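Local coordinates for carbonic anhydrase (Sordaria macrospora, PDB 4O1J), which catalyses the reversible, zinc-dependent hydration of carbon dioxide to hydrogencarbonate and a proton, as a tetrameric beta-class carbonic anhydrase, at the interface of chains A and B and the interface of chains A and C. Sequence-based numbering; all coordinates share one arbitrary frame. Chains: chain A/B/C, Carbonic anhydrase.

Contact 1: the interface of chains A and B. Residues chain A 89, 92-93, 96; chain B 130-131, 133-134.
One face of the B:Trp134 indole receives the methyl of A:Ala93, whose CB stands over the rim at CG, 3.9 Å from that atom and displaced outward toward the tryptophan CB rather than over the ring centre. The other flat group, the A:Glu96 carboxylate, has the backbone N-H of B:Val130 on the syn side of OE2, with N and OE2 2.9 Å apart in a bent bond (143° at H); a weak second bond runs to OE1. Because B:Val130 directly precedes the short helix 131-134 of chain B, the carboxylate lies by the start of that helix, a setting that would probably favour a negatively charged form. Between these flat groups both methyls of B:Val130 pack on A:Ile89, with CG1 and CG2 each 3.7 Å from the isoleucine CG1. A:Ile89 holds CG1 anti to its amide nitrogen (chi1 -173°), and the chain runs on nearly straight to bring CD1 within 3.6 Å of B:Thr133 CG2, the two side chains meeting at about a right angle. A:Ile89, A:Ala93 and A:Glu96 line one side of helix 89-100 in this dimer contact of a beta-carbonic anhydrase. B:Leu131 closes the patch, its CD2 3.8 Å from the carbonyl O of A:Ala93.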
loop_
_atom_site.group_PDB
_atom_site.type_symbol
_atom_site.label_atom_id
_atom_site.label_comp_id
_atom_site.label_asym_id
_atom_site.label_seq_id
_atom_site.Cartn_x
_atom_site.Cartn_y
_atom_site.Cartn_z
ATOM N N ILE A 89 2.261 2.681 -3.329
ATOM C CA ILE A 89 2.216 2.303 -4.732
ATOM C C ILE A 89 1.263 3.203 -5.525
ATOM O O ILE A 89 1.484 3.465 -6.714
ATOM C CB ILE A 89 1.813 0.812 -4.885
ATOM C CG1 ILE A 89 1.926 0.365 -6.343
ATOM C CG2 ILE A 89 0.408 0.567 -4.348
ATOM C CD1 ILE A 89 1.941 -1.130 -6.512
ATOM N N THR A 92 3.180 6.417 -6.359
ATOM C CA THR A 92 4.304 6.044 -7.208
ATOM C C THR A 92 3.845 5.726 -8.624
ATOM O O THR A 92 4.583 5.944 -9.586
ATOM C CB THR A 92 5.051 4.824 -6.638
ATOM O OG1 THR A 92 5.431 5.095 -5.282
ATOM C CG2 THR A 92 6.296 4.502 -7.471
ATOM N N ALA A 93 2.621 5.226 -8.754
ATOM C CA ALA A 93 2.061 4.968 -10.074
ATOM C C ALA A 93 1.818 6.273 -10.837
ATOM O O ALA A 93 2.136 6.375 -12.028
ATOM C CB ALA A 93 0.772 4.172 -9.954
ATOM N N GLU A 96 5.201 7.705 -11.785
ATOM C CA GLU A 96 5.813 6.969 -12.885
ATOM C C GLU A 96 5.159 7.295 -14.214
ATOM O O GLU A 96 5.850 7.508 -15.209
ATOM C CB GLU A 96 5.744 5.458 -12.670
ATOM C CG GLU A 96 7.069 4.827 -12.293
ATOM C CD GLU A 96 6.926 3.376 -11.862
ATOM O OE1 GLU A 96 7.634 2.950 -10.921
ATOM O OE2 GLU A 96 6.118 2.654 -12.490
ATOM N N VAL B 130 6.043 -0.020 -11.433
ATOM C CA VAL B 130 4.962 -0.326 -10.512
ATOM C C VAL B 130 3.600 -0.459 -11.208
ATOM O O VAL B 130 2.668 -1.051 -10.656
ATOM C CB VAL B 130 4.909 0.762 -9.415
ATOM C CG1 VAL B 130 3.586 1.535 -9.428
ATOM C CG2 VAL B 130 5.220 0.163 -8.056
ATOM N N LEU B 131 3.505 0.070 -12.427
ATOM C CA LEU B 131 2.225 0.242 -13.122
ATOM C C LEU B 131 1.442 -1.039 -13.428
ATOM O O LEU B 131 0.218 -1.028 -13.402
ATOM C CB LEU B 131 2.455 1.019 -14.422
ATOM C CG LEU B 131 2.688 2.521 -14.210
ATOM C CD1 LEU B 131 3.502 3.137 -15.338
ATOM C CD2 LEU B 131 1.358 3.244 -14.068
ATOM N N THR B 133 1.296 -3.616 -11.571
ATOM C CA THR B 133 0.713 -4.000 -10.298
ATOM C C THR B 133 -0.455 -3.095 -9.940
ATOM O O THR B 133 -1.496 -3.575 -9.493
ATOM C CB THR B 133 1.765 -3.955 -9.163
ATOM O OG1 THR B 133 2.830 -4.869 -9.458
ATOM C CG2 THR B 133 1.143 -4.332 -7.826
ATOM N N TRP B 134 -0.305 -1.795 -10.164
ATOM C CA TRP B 134 -1.396 -0.874 -9.867
ATOM C C TRP B 134 -2.586 -1.150 -10.779
ATOM O O TRP B 134 -3.732 -1.156 -10.331
ATOM C CB TRP B 134 -0.954 0.585 -10.009
ATOM C CG TRP B 134 -2.098 1.546 -9.832
ATOM C CD1 TRP B 134 -2.748 2.238 -10.819
ATOM C CD2 TRP B 134 -2.758 1.886 -8.607
ATOM N NE1 TRP B 134 -3.755 3.000 -10.280
ATOM C CE2 TRP B 134 -3.785 2.801 -8.919
ATOM C CE3 TRP B 134 -2.576 1.514 -7.268
ATOM C CZ2 TRP B 134 -4.624 3.348 -7.952
ATOM C CZ3 TRP B 134 -3.414 2.054 -6.304
ATOM C CH2 TRP B 134 -4.426 2.961 -6.653
#

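Contact 2: the interface of chains A and C. Residues chain A 85, 87, 133-134, 136-137; chain C 86-87.
C:Thr87 inserts its side chain between A:Ser85 and the stretch A:Thr133 to A:Pro137, in the two-fold symmetric interface that joins subunits A and C of this tetrameric beta-class carbonic anhydrase. Its CB sits 3.9 Å from A:Ser85 OG, and there the side chain forks. The hydroxyl branch, placed between the backbone N and the carbonyl carbon (chi1 63°), points to A:Ser85: OG1 and the serine OG are 2.9 Å apart and hydrogen bonded, though which of them donates is not decided. The methyl branch turns the other way, onto the backbone at the end of helix 131-134 and the start of helix 136-144. There CG2 lies 3.6 Å from A:Thr133 O, 3.7 Å from A:Trp134 O and 3.7 Å from A:Pro137 CD, the proline ring crossing the threonine side chain at about a right angle. A valine here would probably leave A:Ser85 OG without this hydrogen-bonding mate and the serine hydroxyl free to turn. Next to it, the carbonyl O of C:Pro86 meets carbon groups of chain A, with A:Thr133 CG2 at 3.5 Å and A:Leu136 CD2 at 3.7 Å. The same leucine methyl also touches the alpha-carbon of C:Pro86, CD2 to CA 4.0 Å.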
loop_
_atom_site.group_PDB
_atom_site.type_symbol
_atom_site.label_atom_id
_atom_site.label_comp_id
_atom_site.label_asym_id
_atom_site.label_seq_id
_atom_site.Cartn_x
_atom_site.Cartn_y
_atom_site.Cartn_z
ATOM N N SER A 85 4.773 9.165 0.321
ATOM C CA SER A 85 5.407 8.079 1.044
ATOM C C SER A 85 6.218 7.216 0.081
ATOM O O SER A 85 5.774 6.931 -1.032
ATOM C CB SER A 85 4.353 7.243 1.775
ATOM O OG SER A 85 4.937 6.134 2.427
ATOM N N THR A 87 7.051 3.953 -0.139
ATOM C CA THR A 87 6.570 2.663 -0.640
ATOM C C THR A 87 5.117 2.687 -1.088
ATOM O O THR A 87 4.579 1.653 -1.484
ATOM C CB THR A 87 6.712 1.529 0.407
ATOM O OG1 THR A 87 5.874 1.802 1.534
ATOM C CG2 THR A 87 8.164 1.368 0.864
ATOM N N THR A 133 -2.226 5.655 10.568
ATOM C CA THR A 133 -1.175 5.013 9.800
ATOM C C THR A 133 -0.800 5.850 8.587
ATOM O O THR A 133 0.382 6.019 8.293
ATOM C CB THR A 133 -1.603 3.599 9.338
ATOM O OG1 THR A 133 -1.878 2.782 10.484
ATOM C CG2 THR A 133 -0.509 2.941 8.510
ATOM N N TRP A 134 -1.794 6.402 7.901
ATOM C CA TRP A 134 -1.504 7.237 6.741
ATOM C C TRP A 134 -0.763 8.498 7.169
ATOM O O TRP A 134 0.197 8.913 6.520
ATOM C CB TRP A 134 -2.781 7.609 5.983
ATOM C CG TRP A 134 -2.515 8.575 4.860
ATOM C CD1 TRP A 134 -2.791 9.915 4.849
ATOM C CD2 TRP A 134 -1.879 8.288 3.609
ATOM N NE1 TRP A 134 -2.385 10.473 3.661
ATOM C CE2 TRP A 134 -1.819 9.493 2.879
ATOM C CE3 TRP A 134 -1.361 7.124 3.024
ATOM C CZ2 TRP A 134 -1.265 9.574 1.604
ATOM C CZ3 TRP A 134 -0.806 7.203 1.757
ATOM C CH2 TRP A 134 -0.762 8.421 1.061
ATOM N N LEU A 136 1.083 8.787 9.718
ATOM C CA LEU A 136 2.279 8.472 10.501
ATOM C C LEU A 136 3.548 9.230 10.067
ATOM O O LEU A 136 4.293 9.692 10.932
ATOM C CB LEU A 136 2.555 6.968 10.481
ATOM C CG LEU A 136 3.479 6.576 11.632
ATOM C CD1 LEU A 136 2.850 6.974 12.960
ATOM C CD2 LEU A 136 3.787 5.096 11.614
ATOM N N PRO A 137 3.801 9.376 8.746
ATOM C CA PRO A 137 4.997 10.156 8.385
ATOM C C PRO A 137 4.887 11.654 8.699
ATOM O O PRO A 137 5.919 12.329 8.779
ATOM C CB PRO A 137 5.122 9.932 6.869
ATOM C CG PRO A 137 3.770 9.503 6.424
ATOM C CD PRO A 137 3.215 8.711 7.566
ATOM N N PRO C 86 6.281 3.145 7.311
ATOM C CA PRO C 86 5.254 3.853 8.088
ATOM C C PRO C 86 3.811 3.663 7.598
ATOM O O PRO C 86 2.926 3.422 8.429
ATOM C CB PRO C 86 5.675 5.318 7.944
ATOM C CG PRO C 86 7.148 5.251 7.811
ATOM C CD PRO C 86 7.413 4.025 6.977
ATOM N N THR C 87 3.579 3.764 6.290
ATOM C CA THR C 87 2.225 3.680 5.751
ATOM C C THR C 87 1.866 2.307 5.178
ATOM O O THR C 87 0.752 2.113 4.686
ATOM C CB THR C 87 1.992 4.719 4.642
ATOM O OG1 THR C 87 2.875 4.454 3.544
ATOM C CG2 THR C 87 2.234 6.121 5.161
#

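Contact 3: the interface of chains A and B. Residues chain A 108, 192, 194, 203, 205; chain B 18-19, 22.
The B:Phe18 side chain leaves helix 16-35 of chain B with its ring carbon CG opposite the amide nitrogen (chi1 166°), which carries the phenyl toward chain A, where A:His192, its CG turned beside the backbone N (chi1 -39°), offers the flat of its imidazole. The two rings stack face on face, their planes 5° from parallel and their centres 3.8 Å apart, and the side chains run past each other in opposite directions. The stack extends onto the histidine stem, A:His192 CB lying 3.6 Å from B:Phe18 CZ. On the opposite phenyl face, offset toward the rim, rests CG of B:Leu22 from one turn further along the same helix, so the ring is clasped between a partner residue and one of its own chain. A:Val194 CG1 meets the phenyl in its plane at the edge, 3.8 Å from CZ, while A:Val108 CG2 touches CD2. B:Leu22 itself divides its methyls: CD2 is 3.7 Å from A:Ile203 CG2, and CD1 packs 3.8 Å from A:Glu205 CG. The extended glutamate continues past the leucine and brings OE2 to the in-plane edge of the B:His19 imidazole, 3.5 Å from CE1, a contact with a ring carbon rather than a hydrogen bond. Helix 16-35 of one subunit is therefore laid against strands 106-112, 190-197 and 202-206 of the other, the first of which ends at the zinc ligand A:His112.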
loop_
_atom_site.group_PDB
_atom_site.type_symbol
_atom_site.label_atom_id
_atom_site.label_comp_id
_atom_site.label_asym_id
_atom_site.label_seq_id
_atom_site.Cartn_x
_atom_site.Cartn_y
_atom_site.Cartn_z
ATOM N N VAL A 108 5.146 19.536 -8.816
ATOM C CA VAL A 108 4.781 20.512 -7.803
ATOM C C VAL A 108 4.155 19.847 -6.587
ATOM O O VAL A 108 3.023 19.362 -6.646
ATOM C CB VAL A 108 3.782 21.553 -8.357
ATOM C CG1 VAL A 108 3.450 22.583 -7.295
ATOM C CG2 VAL A 108 4.341 22.217 -9.601
ATOM N N HIS A 192 9.475 21.226 -7.367
ATOM C CA HIS A 192 9.215 22.435 -6.598
ATOM C C HIS A 192 8.328 22.144 -5.392
ATOM O O HIS A 192 7.325 21.428 -5.494
ATOM C CB HIS A 192 8.561 23.499 -7.486
ATOM C CG HIS A 192 9.121 23.549 -8.874
ATOM N ND1 HIS A 192 10.252 24.268 -9.198
ATOM C CD2 HIS A 192 8.715 22.947 -10.022
ATOM C CE1 HIS A 192 10.516 24.116 -10.484
ATOM N NE2 HIS A 192 9.598 23.318 -11.004
ATOM N N VAL A 194 5.825 23.930 -2.914
ATOM C CA VAL A 194 5.080 25.170 -2.773
ATOM C C VAL A 194 4.040 25.110 -1.656
ATOM O O VAL A 194 3.704 24.043 -1.119
ATOM C CB VAL A 194 4.360 25.565 -4.086
ATOM C CG1 VAL A 194 5.350 25.655 -5.242
ATOM C CG2 VAL A 194 3.253 24.581 -4.399
ATOM N N ILE A 203 -0.021 31.351 -3.870
ATOM C CA ILE A 203 0.913 30.238 -3.755
ATOM C C ILE A 203 2.338 30.771 -3.722
ATOM O O ILE A 203 2.713 31.610 -4.547
ATOM C CB ILE A 203 0.778 29.241 -4.922
ATOM C CG1 ILE A 203 -0.536 28.468 -4.834
ATOM C CG2 ILE A 203 1.941 28.270 -4.931
ATOM C CD1 ILE A 203 -0.947 27.831 -6.151
ATOM N N GLU A 205 6.689 29.802 -3.088
ATOM C CA GLU A 205 7.695 28.748 -3.095
ATOM C C GLU A 205 8.284 28.586 -1.702
ATOM O O GLU A 205 8.507 29.570 -1.009
ATOM C CB GLU A 205 8.797 29.055 -4.104
ATOM C CG GLU A 205 8.309 29.184 -5.523
ATOM C CD GLU A 205 9.427 29.525 -6.483
ATOM O OE1 GLU A 205 10.493 28.879 -6.405
ATOM O OE2 GLU A 205 9.235 30.427 -7.328
ATOM N N PHE B 18 6.171 26.584 -14.934
ATOM C CA PHE B 18 5.886 26.617 -13.508
ATOM C C PHE B 18 5.713 28.059 -13.005
ATOM O O PHE B 18 4.789 28.368 -12.235
ATOM C CB PHE B 18 6.998 25.893 -12.752
ATOM C CG PHE B 18 6.995 26.142 -11.279
ATOM C CD1 PHE B 18 7.992 26.904 -10.694
ATOM C CD2 PHE B 18 6.013 25.595 -10.474
ATOM C CE1 PHE B 18 8.001 27.124 -9.333
ATOM C CE2 PHE B 18 6.015 25.813 -9.112
ATOM C CZ PHE B 18 7.008 26.578 -8.541
ATOM N N HIS B 19 6.594 28.945 -13.457
ATOM C CA HIS B 19 6.538 30.342 -13.037
ATOM C C HIS B 19 5.309 31.019 -13.638
ATOM O O HIS B 19 4.705 31.906 -13.021
ATOM C CB HIS B 19 7.818 31.079 -13.433
ATOM C CG HIS B 19 9.005 30.727 -12.588
ATOM N ND1 HIS B 19 8.936 30.605 -11.211
ATOM C CD2 HIS B 19 10.289 30.452 -12.918
ATOM C CE1 HIS B 19 10.122 30.283 -10.737
ATOM N NE2 HIS B 19 10.966 30.187 -11.754
ATOM N N LEU B 22 2.514 30.101 -11.351
ATOM C CA LEU B 22 2.487 30.958 -10.166
ATOM C C LEU B 22 1.885 32.323 -10.501
ATOM O O LEU B 22 1.079 32.879 -9.739
ATOM C CB LEU B 22 3.891 31.116 -9.586
ATOM C CG LEU B 22 4.489 29.819 -9.031
ATOM C CD1 LEU B 22 5.786 30.086 -8.279
ATOM C CD2 LEU B 22 3.485 29.088 -8.142
#

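Contact 1 and contact 3 belong to the same A-B interface, their C-alpha centres about 25 Å apart, whereas contact 2 joins A to C. Between C-alpha centres, contact 2 is about 17 Å from contact 1 and about 25 Å from contact 3. Thr133 and Trp134 of helix 131-134 serve contact 1 and contact 2, in chain B for the first and chain A for the second, and the segment 85-87 of contact 2 runs just before helix 89-100 of contact 1. Neighbouring parts of one subunit thus face two partners, consistent with dimers pairing into the tetramer, while contact 3 ties the A-B pair farther from the A-C junction.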